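Local structure of probable mannosyltransferase KTR4 (Saccharomyces cerevisiae, 5A07) at residues Phe140-Asp143 with Glu144-Asp148; Ser109-Arg112 with Asn113-Glu117. The protein is a probable mannosyltransferase with the GT-A type of fold, modelled here with guanosine-5'-diphosphate and a manganese ion. All coordinates share one frame; numbering follows the deposited sequence.

Contact 1 (Phe140-Asp143 with Glu144-Asp148); sequences FLND and EEFTD. With GDP (guanosine-5'-diphosphate), chain F.
Two torsions set up the meeting of Asn142 and Phe146: CG of the phenylalanine lies opposite its carbonyl carbon, which brings the ring to Asn142 CB, while CG of the asparagine points opposite its own N (chi1 -173°), which carries the amide to Glu144 N and the guanine. CB of Asn142 sits over one face of the Phe146 ring, 3.7 Å from the centroid, in a CH-pi contact displaced toward the rim. The amide is turned 61° to the ring plane. From the strand, CB of Phe140 adds an apolar touch to Phe146 CZ at 3.7 Å, and beyond the segments Phe150 of helix 148-156 meets the same ring.

Further up the turn, the Asn142 amide works at both ends. OD1 accepts from the backbone N of Glu144 at 3.1 Å, an Asx turn; the bond is nearly straight at the hydrogen (175°), yet the donor stands well above the carbonyl plane. The same oxygen takes a second hydrogen bond, from GDP N2 at 2.9 Å, and at the other end ND2 donates to a water 3.1 Å away, which also lies within hydrogen-bonding distance of Glu144 OE1. Next along, Asp143 turns OD1 onto the guanine, accepting from GDP N1 at 2.7 Å and more weakly from GDP N2 at 3.2 Å.

Two acceptors, Asn142 OD1 and Asp143 OD1, thus lie only 3.0 Å apart, each facing N-H donors of the base. Their closeness is probably eased by those donors, and the pattern suits a guanine, whose N1-H and N2 amino group supply them from one edge.

Contact 2 (Ser109-Arg112 with Asn113-Glu117); sequences SLVR and NSDLE. With GDP (guanosine-5'-diphosphate), chain F.
The Arg112 guanidinium has the imidazole part of the GDP guanine over one face and Asp115 OD2 at its edge. GDP C8 lies 3.4 Å above the guanidinium plane, offset toward the rim, with Arg112 NH1 3.3 Å from GDP N7. This is the first turn of a beta-alpha-beta unit, strand 105-110, helix 116-131 and strand 138-142, in the nucleotide-binding half of a GT-A fold: the chain leaves the strand, makes a 3-10 turn at Asn113-Asp115 and enters the helix.

Asp115 closes the turn through its OD2. On the syn side it accepts from Arg112 NE at 3.0 Å, a salt bridge lying almost exactly in the guanidinium plane; on the anti side it accepts from the backbone N of Arg112 at 2.8 Å. A weak third bond comes from NH2. The carboxylate is tilted 62° to the guanidinium, so one oxygen does the gripping. The return bond runs from Asp115 N to Arg112 O at 2.9 Å, fastening the backbone of the turn. The bond from Arg112 N anchors the carboxylate, those from NE and NH2 hold the guanidinium, and OD2 so ties the arginine's head to its own backbone; the bend of the Arg112 chain at chi3 (-74°) carries that head back over the base.

The guanine is pinched from both sides. Arg112 CG rests against GDP C2 at 3.5 Å, and across the ring plane Leu110 CG approaches GDP N3 at 3.6 Å, itself backed by Met208 and Phe211 of helix 203-214. Val111 O receives a weak bond from GDP N2. At the sugar, the carbonyl oxygen of Leu110 takes hydrogen bonds from both ribose hydroxyls, the shorter from GDP O3' at 2.7 Å.

How the contacts relate
Contact 2 precedes contact 1 in the chain, and their centres lie 8 Å apart at the ends of two neighbouring parallel strands, 105-110 and 138-142. The strands are tied by Leu141 N to Ser109 O at 3.0 Å. Beyond them Asn113 joins the two turns, its OD1 accepting from Thr147 N at 2.9 Å while ND2 donates to Glu145 O. Contact 1 supplies side-chain acceptors for guanine N1 and N2; contact 2 flanks the base, bonds the ribose and adds a weak bond to N2. Tyr199 and Tyr205 complete the grip on GDP. Contact 2 lies closer to the manganese, the Arg112 side chain about 7 Å from it and that of Phe140 about 14 Å; the metal itself is bound by Glu232 and His381.

Contact 1 (Phe140-Asp143 with Glu144-Asp148)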
loop_
_atom_site.group_PDB
_atom_site.type_symbol
_atom_site.label_atom_id
_atom_site.label_comp_id
_atom_site.label_asym_id
_atom_site.label_seq_id
_atom_site.Cartn_x
_atom_site.Cartn_y
_atom_site.Cartn_z
ATOM N N PHE B 140 -4.963 13.680 -11.575
ATOM C CA PHE B 140 -5.150 12.516 -12.377
ATOM C C PHE B 140 -3.992 12.345 -13.385
ATOM O O PHE B 140 -3.623 13.318 -14.062
ATOM C CB PHE B 140 -6.433 12.617 -13.189
ATOM C CG PHE B 140 -7.648 12.736 -12.355
ATOM C CD1 PHE B 140 -8.065 13.965 -11.883
ATOM C CD2 PHE B 140 -8.332 11.610 -11.976
ATOM C CE1 PHE B 140 -9.176 14.099 -11.106
ATOM C CE2 PHE B 140 -9.454 11.746 -11.176
ATOM C CZ PHE B 140 -9.883 12.946 -10.752
ATOM N N LEU B 141 -3.506 11.132 -13.515
ATOM C CA LEU B 141 -2.444 10.799 -14.446
ATOM C C LEU B 141 -2.805 9.677 -15.312
ATOM O O LEU B 141 -3.529 8.792 -14.911
ATOM C CB LEU B 141 -1.138 10.423 -13.705
ATOM C CG LEU B 141 -0.563 11.433 -12.724
ATOM C CD1 LEU B 141 0.705 10.928 -11.952
ATOM C CD2 LEU B 141 -0.279 12.776 -13.429
ATOM N N ASN B 142 -2.311 9.699 -16.571
ATOM C CA ASN B 142 -2.610 8.667 -17.528
ATOM C C ASN B 142 -1.424 8.520 -18.501
ATOM O O ASN B 142 -0.732 9.506 -18.755
ATOM C CB ASN B 142 -3.902 9.127 -18.248
ATOM C CG ASN B 142 -4.505 8.087 -19.210
ATOM O OD1 ASN B 142 -3.987 6.993 -19.486
ATOM N ND2 ASN B 142 -5.670 8.461 -19.732
ATOM N N ASP B 143 -1.229 7.333 -19.051
ATOM C CA ASP B 143 -0.206 7.140 -20.091
ATOM C C ASP B 143 -0.669 7.681 -21.458
ATOM O O ASP B 143 0.165 7.877 -22.315
ATOM C CB ASP B 143 0.196 5.663 -20.233
ATOM C CG ASP B 143 -0.965 4.748 -20.541
ATOM O OD1 ASP B 143 -1.991 4.740 -19.824
ATOM O OD2 ASP B 143 -0.873 3.956 -21.491
ATOM N N GLU B 144 -1.979 7.871 -21.644
ATOM C CA GLU B 144 -2.561 8.547 -22.821
ATOM C C GLU B 144 -3.072 9.848 -22.345
ATOM O O GLU B 144 -3.231 10.024 -21.139
ATOM C CB GLU B 144 -3.736 7.759 -23.326
ATOM C CG GLU B 144 -3.406 6.423 -23.901
ATOM C CD GLU B 144 -4.696 5.758 -24.372
ATOM O OE1 GLU B 144 -5.804 6.286 -24.028
ATOM O OE2 GLU B 144 -4.631 4.730 -25.092
ATOM N N GLU B 145 -3.398 10.755 -23.272
ATOM C CA GLU B 145 -3.964 12.046 -22.944
ATOM C C GLU B 145 -5.400 11.846 -22.465
ATOM O O GLU B 145 -6.147 11.128 -23.073
ATOM C CB GLU B 145 -4.033 13.004 -24.130
ATOM C CG GLU B 145 -2.809 13.091 -25.038
ATOM C CD GLU B 145 -1.666 13.981 -24.535
ATOM O OE1 GLU B 145 -1.857 14.909 -23.690
ATOM O OE2 GLU B 145 -0.527 13.736 -25.020
ATOM N N PHE B 146 -5.786 12.528 -21.430
ATOM C CA PHE B 146 -7.205 12.536 -21.017
ATOM C C PHE B 146 -8.035 13.284 -22.055
ATOM O O PHE B 146 -7.639 14.380 -22.481
ATOM C CB PHE B 146 -7.338 13.219 -19.651
ATOM C CG PHE B 146 -6.898 12.354 -18.491
ATOM C CD1 PHE B 146 -7.651 11.258 -18.136
ATOM C CD2 PHE B 146 -5.760 12.642 -17.778
ATOM C CE1 PHE B 146 -7.303 10.449 -17.057
ATOM C CE2 PHE B 146 -5.398 11.838 -16.683
ATOM C CZ PHE B 146 -6.173 10.740 -16.341
ATOM N N THR B 147 -9.203 12.771 -22.400
ATOM C CA THR B 147 -10.092 13.515 -23.266
ATOM C C THR B 147 -10.790 14.661 -22.534
ATOM O O THR B 147 -10.976 14.622 -21.292
ATOM C CB THR B 147 -11.122 12.583 -23.866
ATOM O OG1 THR B 147 -11.977 12.078 -22.819
ATOM C CG2 THR B 147 -10.472 11.427 -24.574
ATOM N N ASP B 148 -11.304 15.615 -23.294
ATOM C CA ASP B 148 -12.174 16.610 -22.742
ATOM C C ASP B 148 -13.424 16.049 -22.070
ATOM O O ASP B 148 -13.886 16.634 -21.107
ATOM C CB ASP B 148 -12.673 17.603 -23.809
ATOM C CG ASP B 148 -11.565 18.579 -24.250
ATOM O OD1 ASP B 148 -10.483 18.593 -23.652
ATOM O OD2 ASP B 148 -11.784 19.331 -25.184
HETATM P PB GDP F . -5.393 -4.156 -9.578
HETATM O O1B GDP F . -6.285 -5.220 -10.098
HETATM O O2B GDP F . -4.046 -4.476 -9.272
HETATM O O3B GDP F . -6.081 -3.287 -8.594
HETATM O O3A GDP F . -5.120 -3.323 -10.944
HETATM P PA GDP F . -5.866 -2.089 -11.604
HETATM O O1A GDP F . -6.261 -2.321 -12.997
HETATM O O2A GDP F . -6.906 -1.442 -10.786
HETATM O "O5'" GDP F . -4.657 -1.080 -11.713
HETATM C "C5'" GDP F . -4.084 -0.252 -10.693
HETATM C "C4'" GDP F . -4.293 1.233 -10.936
HETATM O "O4'" GDP F . -3.586 1.575 -12.135
HETATM C "C3'" GDP F . -5.741 1.651 -11.131
HETATM O "O3'" GDP F . -5.895 3.015 -10.666
HETATM C "C2'" GDP F . -5.917 1.545 -12.655
HETATM O "O2'" GDP F . -6.901 2.446 -13.144
HETATM C "C1'" GDP F . -4.568 1.984 -13.106
HETATM N N9 GDP F . -4.125 1.368 -14.380
HETATM C C8 GDP F . -3.886 0.061 -14.661
HETATM N N7 GDP F . -3.420 -0.050 -15.970
HETATM C C5 GDP F . -3.357 1.219 -16.478
HETATM C C6 GDP F . -2.943 1.790 -17.774
HETATM O O6 GDP F . -2.549 0.929 -18.625
HETATM N N1 GDP F . -3.037 3.117 -17.930
HETATM C C2 GDP F . -3.525 3.953 -16.938
HETATM N N2 GDP F . -3.600 5.260 -17.164
HETATM N N3 GDP F . -3.926 3.471 -15.721
HETATM C C4 GDP F . -3.802 2.159 -15.445
HETATM O O HOH W 1 -6.711 6.185 -21.492
#

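Contact 2 (Ser109-Arg112 with Asn113-Glu117)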
loop_
_atom_site.group_PDB
_atom_site.type_symbol
_atom_site.label_atom_id
_atom_site.label_comp_id
_atom_site.label_asym_id
_atom_site.label_seq_id
_atom_site.Cartn_x
_atom_site.Cartn_y
_atom_site.Cartn_z
ATOM N N SER B 109 -5.001 9.745 -8.660
ATOM C CA SER B 109 -5.485 8.579 -9.352
ATOM C C SER B 109 -4.780 8.450 -10.711
ATOM O O SER B 109 -4.833 9.377 -11.535
ATOM C CB SER B 109 -6.995 8.631 -9.656
ATOM O OG SER B 109 -7.820 9.028 -8.571
ATOM N N LEU B 110 -4.246 7.269 -10.939
ATOM C CA LEU B 110 -3.776 6.845 -12.226
ATOM C C LEU B 110 -4.891 6.087 -12.826
ATOM O O LEU B 110 -5.260 5.029 -12.307
ATOM C CB LEU B 110 -2.581 5.912 -12.044
ATOM C CG LEU B 110 -2.021 5.280 -13.295
ATOM C CD1 LEU B 110 -1.264 6.327 -14.125
ATOM C CD2 LEU B 110 -1.104 4.081 -13.021
ATOM N N VAL B 111 -5.456 6.611 -13.939
ATOM C CA VAL B 111 -6.610 5.997 -14.546
ATOM C C VAL B 111 -6.622 6.189 -16.061
ATOM O O VAL B 111 -5.937 7.077 -16.565
ATOM C CB VAL B 111 -7.936 6.613 -14.041
ATOM C CG1 VAL B 111 -8.240 6.114 -12.629
ATOM C CG2 VAL B 111 -7.882 8.102 -13.953
ATOM N N ARG B 112 -7.411 5.334 -16.715
ATOM C CA ARG B 112 -7.612 5.387 -18.134
ATOM C C ARG B 112 -8.865 6.196 -18.419
ATOM O O ARG B 112 -9.709 6.403 -17.554
ATOM C CB ARG B 112 -7.764 3.989 -18.683
ATOM C CG ARG B 112 -6.503 3.145 -18.655
ATOM C CD ARG B 112 -6.792 1.654 -18.817
ATOM N NE ARG B 112 -7.348 1.295 -17.500
ATOM C CZ ARG B 112 -7.125 0.180 -16.818
ATOM N NH1 ARG B 112 -6.365 -0.766 -17.329
ATOM N NH2 ARG B 112 -7.654 0.036 -15.599
ATOM N N ASN B 113 -8.987 6.710 -19.655
ATOM C CA ASN B 113 -10.240 7.366 -20.071
ATOM C C ASN B 113 -11.465 6.507 -19.832
ATOM O O ASN B 113 -12.549 6.991 -19.403
ATOM C CB ASN B 113 -10.147 7.861 -21.553
ATOM C CG ASN B 113 -9.250 9.116 -21.662
ATOM O OD1 ASN B 113 -9.530 10.159 -21.079
ATOM N ND2 ASN B 113 -8.144 8.980 -22.364
ATOM N N SER B 114 -11.285 5.220 -20.074
ATOM C CA SER B 114 -12.340 4.259 -19.938
ATOM C C SER B 114 -12.714 4.014 -18.475
ATOM O O SER B 114 -13.710 3.364 -18.260
ATOM C CB SER B 114 -11.954 2.911 -20.583
ATOM O OG SER B 114 -10.852 2.384 -19.953
ATOM N N ASP B 115 -11.979 4.585 -17.495
ATOM C CA ASP B 115 -12.287 4.308 -16.070
ATOM C C ASP B 115 -13.177 5.380 -15.542
ATOM O O ASP B 115 -13.443 5.463 -14.334
ATOM C CB ASP B 115 -10.995 4.291 -15.275
ATOM C CG ASP B 115 -10.184 3.066 -15.530
ATOM O OD1 ASP B 115 -10.785 1.965 -15.576
ATOM O OD2 ASP B 115 -8.957 3.161 -15.719
ATOM N N LEU B 116 -13.657 6.258 -16.418
ATOM C CA LEU B 116 -14.383 7.424 -15.942
ATOM C C LEU B 116 -15.532 7.144 -14.943
ATOM O O LEU B 116 -15.586 7.718 -13.845
ATOM C CB LEU B 116 -14.960 8.264 -17.103
ATOM C CG LEU B 116 -15.788 9.406 -16.637
ATOM C CD1 LEU B 116 -14.965 10.440 -15.916
ATOM C CD2 LEU B 116 -16.420 10.022 -17.920
ATOM N N GLU B 117 -16.370 6.191 -15.284
ATOM C CA GLU B 117 -17.516 5.945 -14.386
ATOM C C GLU B 117 -17.128 5.363 -13.031
ATOM O O GLU B 117 -17.681 5.761 -12.001
ATOM C CB GLU B 117 -18.495 5.006 -15.068
ATOM C CG GLU B 117 -19.164 5.595 -16.231
ATOM C CD GLU B 117 -20.095 4.564 -16.892
ATOM O OE1 GLU B 117 -19.577 3.570 -17.506
ATOM O OE2 GLU B 117 -21.341 4.786 -16.739
HETATM P PB GDP F . -5.393 -4.156 -9.578
HETATM O O1B GDP F . -6.285 -5.220 -10.098
HETATM O O2B GDP F . -4.046 -4.476 -9.272
HETATM O O3B GDP F . -6.081 -3.287 -8.594
HETATM O O3A GDP F . -5.120 -3.323 -10.944
HETATM P PA GDP F . -5.866 -2.089 -11.604
HETATM O O1A GDP F . -6.261 -2.321 -12.997
HETATM O O2A GDP F . -6.906 -1.442 -10.786
HETATM O "O5'" GDP F . -4.657 -1.080 -11.713
HETATM C "C5'" GDP F . -4.084 -0.252 -10.693
HETATM C "C4'" GDP F . -4.293 1.233 -10.936
HETATM O "O4'" GDP F . -3.586 1.575 -12.135
HETATM C "C3'" GDP F . -5.741 1.651 -11.131
HETATM O "O3'" GDP F . -5.895 3.015 -10.666
HETATM C "C2'" GDP F . -5.917 1.545 -12.655
HETATM O "O2'" GDP F . -6.901 2.446 -13.144
HETATM C "C1'" GDP F . -4.568 1.984 -13.106
HETATM N N9 GDP F . -4.125 1.368 -14.380
HETATM C C8 GDP F . -3.886 0.061 -14.661
HETATM N N7 GDP F . -3.420 -0.050 -15.970
HETATM C C5 GDP F . -3.357 1.219 -16.478
HETATM C C6 GDP F . -2.943 1.790 -17.774
HETATM O O6 GDP F . -2.549 0.929 -18.625
HETATM N N1 GDP F . -3.037 3.117 -17.930
HETATM C C2 GDP F . -3.525 3.953 -16.938
HETATM N N2 GDP F . -3.600 5.260 -17.164
HETATM N N3 GDP F . -3.926 3.471 -15.721
HETATM C C4 GDP F . -3.802 2.159 -15.445
#